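PDB 2V8T: manganese-containing pseudocatalase from Thermus thermophilus, which holds two manganese ions in each subunit and, as a member of the manganese catalase family, probably breaks hydrogen peroxide down to water and oxygen. Local coordinates for residues P20-A25 and N82-K87; K91-G96 and A274-A279. All blocks are in the same frame, centred on the assembly; numbering follows the deposited sequence.

In the fold
Contact 1 is the more interior of the two: its centre lies about 15 Å from the centre of the chain, against about 26 Å for contact 2. It joins two helices, 20-26 and the end of 57-85, mainly through leucine side chains packed on alanines and the helix backbone, with no hydrogen bond across. Both are largely buried, but contact 2, between two loops farther out, has an exposed margin at Lys91 and Leu93, and there three hydrogen bonds and a bridging water take over from apolar packing. They share no segment, yet Lys87 NZ, just after helix 57-85, meets Glu94 OE2 at 2.8 Å in a salt bridge, and Ala86 packs on Ala274.

Contact 1 (P20-A25 and N82-K87); sequences PNAAAA and NSLLAK
The last turn of helix 57-85 meets the first turns of helix 20-26 through two consecutive leucines, set against a surface of small residues. At the start of 82-87, Asn82 and Ser83 face other parts of the structure; the amide of Asn82 bonds to Ser123 N and to Asn49 of the third subunit. Leu84 follows and points straight at the other helix. Its CG stands beside the backbone N, anti to the carbonyl carbon (chi1 -66°), and from there CD1 extends over the backbone of Ala23, 3.8 Å from Ala23 N, and alongside the methyl of Ala22, with Ala22 CB to Leu84 CD1 at 4.0 Å. Nearer the root, Leu84 CB meets Ala23 CB at 4.0 Å. Alanine suits position 23 because the CA atoms of Ala23 and Leu84 are just 5.7 Å apart, which leaves width for little more than a methyl. Leu85 adopts nearly the same first torsion but leaves the backbone along the interface rather than into it, and its end then turns in: CD2 touches Ala23 CB at 3.7 Å and lies 4.2 Å from Pro20 CA. The Ala23 methyl thus touches both leucines. Pro20 fits the first turn of its helix, where the lack of an N-H costs no helical bond. At Ala86 the chain leaves helical geometry and the contact ends. Around this apolar seam, His115 and Phe116 of helix 114-117 pack on Leu85, Val173 of helix 172-200 touches Leu84, and helix 57-85 runs back from here to the manganese ligands Glu70 and His73.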
# COMPACT_ATOMS: atom_id res chain seq x y z
N PRO A 20 -16.88 12.27 16.78
CA PRO A 20 -16.21 11.50 15.74
C PRO A 20 -14.85 12.06 15.36
O PRO A 20 -13.89 11.31 15.22
CB PRO A 20 -17.22 11.54 14.57
CG PRO A 20 -18.58 11.63 15.28
CD PRO A 20 -18.29 12.58 16.43
N ASN A 21 -14.76 13.38 15.11
CA ASN A 21 -13.49 13.91 14.66
C ASN A 21 -12.41 13.84 15.74
O ASN A 21 -11.22 13.68 15.43
CB ASN A 21 -13.63 15.31 14.08
CG ASN A 21 -14.33 15.31 12.73
OD1 ASN A 21 -14.54 14.25 12.10
ND2 ASN A 21 -14.63 16.51 12.23
N ALA A 22 -12.79 13.95 17.03
CA ALA A 22 -11.80 13.69 18.09
C ALA A 22 -11.29 12.25 17.98
O ALA A 22 -10.08 12.00 18.08
CB ALA A 22 -12.38 13.95 19.45
N ALA A 23 -12.21 11.29 17.80
CA ALA A 23 -11.80 9.90 17.65
C ALA A 23 -10.83 9.73 16.47
O ALA A 23 -9.86 8.98 16.53
CB ALA A 23 -13.02 9.02 17.46
N ALA A 24 -11.14 10.41 15.34
CA ALA A 24 -10.30 10.31 14.14
C ALA A 24 -8.91 10.82 14.40
O ALA A 24 -7.94 10.28 13.87
CB ALA A 24 -10.96 11.06 12.98
N ALA A 25 -8.76 11.89 15.21
CA ALA A 25 -7.45 12.42 15.53
C ALA A 25 -6.68 11.45 16.47
O ALA A 25 -5.50 11.18 16.28
CB ALA A 25 -7.57 13.80 16.19
N ASN A 82 -13.10 4.40 21.46
CA ASN A 82 -14.42 3.81 21.60
C ASN A 82 -15.33 4.70 22.45
O ASN A 82 -16.53 4.80 22.19
CB ASN A 82 -14.32 2.41 22.16
CG ASN A 82 -13.74 1.45 21.15
OD1 ASN A 82 -13.84 1.68 19.95
ND2 ASN A 82 -13.14 0.34 21.65
N SER A 83 -14.77 5.32 23.49
CA SER A 83 -15.51 6.24 24.32
C SER A 83 -16.04 7.41 23.51
O SER A 83 -17.19 7.84 23.69
CB SER A 83 -14.65 6.75 25.47
OG SER A 83 -14.31 5.75 26.40
N LEU A 84 -15.19 7.96 22.63
CA LEU A 84 -15.57 9.08 21.78
C LEU A 84 -16.58 8.68 20.70
O LEU A 84 -17.31 9.56 20.22
CB LEU A 84 -14.30 9.68 21.15
CG LEU A 84 -13.35 10.33 22.15
CD1 LEU A 84 -11.96 10.50 21.50
CD2 LEU A 84 -13.90 11.67 22.64
N LEU A 85 -16.64 7.41 20.32
CA LEU A 85 -17.55 6.96 19.29
C LEU A 85 -18.86 6.38 19.84
O LEU A 85 -19.79 6.13 19.08
CB LEU A 85 -16.88 5.89 18.43
CG LEU A 85 -15.71 6.39 17.57
CD1 LEU A 85 -15.01 5.24 16.92
CD2 LEU A 85 -16.19 7.40 16.52
N ALA A 86 -18.95 6.17 21.15
CA ALA A 86 -20.11 5.48 21.75
C ALA A 86 -21.31 6.39 21.81
O ALA A 86 -21.28 7.45 22.39
CB ALA A 86 -19.74 5.08 23.19
N LYS A 87 -22.44 5.92 21.28
CA LYS A 87 -23.67 6.69 21.36
C LYS A 87 -24.25 6.63 22.78
O LYS A 87 -24.72 7.64 23.31
CB LYS A 87 -24.70 6.15 20.34
CG LYS A 87 -26.01 6.96 20.39
CD LYS A 87 -27.11 6.44 19.52
CE LYS A 87 -28.42 7.23 19.72
NZ LYS A 87 -29.60 6.59 19.16

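Contact 2 (K91-G96 and A274-A279); sequences KDLEEG and AGHDAA
His276 forms the tight centre of this loop-to-loop contact, gripped through backbone and ring. Its N-H bonds to Lys91 O at 2.8 Å, within the carbonyl plane. Gly275 lets the chains come this close, for a CB there would clash with that same oxygen. The imidazole, CG anti to the backbone N (chi1 -177°), receives Glu94 N on ND1 at 2.9 Å, almost straight (178°) and close to the ring plane; NE2 therefore probably carries the proton and donates a hydrogen bond to Phe285 O. Glu94 crosses the histidine at about a right angle and extends OE1 to Ala278 N, 2.9 Å away, using its anti lone pair; its other oxygen, OE2, forms a salt bridge with Lys87. One water donates to both Glu94 OE1 and Asp277 OD1 and accepts from Ala279 N, which would ease the repulsion of the two acids. An alanine in place of Glu94 would probably loosen 274-279, losing the bonds to Ala278 N and the water and the salt bridge to Lys87. The other side is looser: the Lys91 amine leads away, and exposed Leu93 merely brings CD1 within 4.0 Å of His276 ND1. Helix 288-299 flanks the pair, Tyr291 bonding to Asp92 O.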
# COMPACT_ATOMS: atom_id res chain seq x y z
N LYS A 91 -24.84 1.54 28.33
CA LYS A 91 -26.33 1.27 28.28
C LYS A 91 -26.64 0.12 27.35
O LYS A 91 -26.33 0.23 26.13
CB LYS A 91 -27.14 2.45 27.75
CG LYS A 91 -28.63 2.21 27.44
CD LYS A 91 -29.36 3.27 26.52
CE LYS A 91 -30.83 3.39 26.67
NZ LYS A 91 -31.17 4.64 27.35
N ASP A 92 -27.21 -0.97 27.90
CA ASP A 92 -27.24 -2.25 27.19
C ASP A 92 -28.27 -2.31 26.09
O ASP A 92 -28.16 -3.15 25.22
CB ASP A 92 -27.55 -3.39 28.20
CG ASP A 92 -26.44 -3.65 29.18
OD1 ASP A 92 -25.29 -3.24 28.95
OD2 ASP A 92 -26.73 -4.43 30.14
N LEU A 93 -29.31 -1.46 26.11
CA LEU A 93 -30.43 -1.62 25.17
C LEU A 93 -31.03 -0.27 24.88
O LEU A 93 -31.55 0.37 25.80
CB LEU A 93 -31.47 -2.59 25.71
CG LEU A 93 -32.71 -2.81 24.78
CD1 LEU A 93 -32.30 -3.45 23.56
CD2 LEU A 93 -33.78 -3.53 25.63
N GLU A 94 -31.02 0.14 23.62
CA GLU A 94 -31.76 1.29 23.21
C GLU A 94 -32.91 0.84 22.30
O GLU A 94 -32.80 -0.13 21.55
CB GLU A 94 -30.97 2.38 22.54
CG GLU A 94 -30.43 2.00 21.26
CD GLU A 94 -29.76 3.20 20.44
OE1 GLU A 94 -28.98 2.85 19.58
OE2 GLU A 94 -30.07 4.35 20.70
N GLU A 95 -33.97 1.58 22.37
CA GLU A 95 -35.18 1.31 21.66
C GLU A 95 -35.53 2.44 20.69
O GLU A 95 -35.05 3.59 20.82
CB GLU A 95 -36.38 1.13 22.64
CG GLU A 95 -36.11 0.09 23.70
CD GLU A 95 -36.86 -1.20 23.55
OE1 GLU A 95 -36.49 -1.96 22.62
OE2 GLU A 95 -37.77 -1.46 24.37
N GLY A 96 -36.28 2.09 19.67
CA GLY A 96 -36.87 3.09 18.79
C GLY A 96 -36.03 3.55 17.62
O GLY A 96 -36.51 4.42 16.85
N ALA A 274 -19.03 0.31 25.30
CA ALA A 274 -19.76 1.35 24.58
C ALA A 274 -21.26 1.17 24.56
O ALA A 274 -21.93 2.12 24.12
CB ALA A 274 -19.25 1.42 23.12
N GLY A 275 -21.77 0.04 25.01
CA GLY A 275 -23.20 -0.14 25.05
C GLY A 275 -23.80 -0.44 23.70
O GLY A 275 -23.12 -0.73 22.72
N HIS A 276 -25.13 -0.36 23.62
CA HIS A 276 -25.84 -0.68 22.39
C HIS A 276 -25.86 0.52 21.46
O HIS A 276 -26.18 1.63 21.87
CB HIS A 276 -27.26 -1.09 22.76
CG HIS A 276 -28.12 -1.53 21.63
ND1 HIS A 276 -29.50 -1.36 21.71
CD2 HIS A 276 -27.83 -2.13 20.44
CE1 HIS A 276 -29.98 -1.86 20.59
NE2 HIS A 276 -29.01 -2.32 19.79
N ASP A 277 -25.59 0.29 20.18
CA ASP A 277 -25.82 1.26 19.11
C ASP A 277 -26.61 0.53 18.02
O ASP A 277 -26.06 -0.23 17.21
CB ASP A 277 -24.50 1.84 18.59
CG ASP A 277 -24.66 2.95 17.57
OD1 ASP A 277 -25.70 2.93 16.84
OD2 ASP A 277 -23.72 3.78 17.45
N ALA A 278 -27.94 0.66 18.08
CA ALA A 278 -28.81 -0.09 17.19
C ALA A 278 -28.55 0.21 15.72
O ALA A 278 -28.60 -0.69 14.88
CB ALA A 278 -30.28 0.18 17.53
N ALA A 279 -28.31 1.49 15.38
CA ALA A 279 -28.03 1.84 14.00
C ALA A 279 -26.77 1.16 13.46
O ALA A 279 -26.62 0.93 12.26
CB ALA A 279 -27.92 3.33 13.83
O HOH W 1 -28.25 3.83 17.17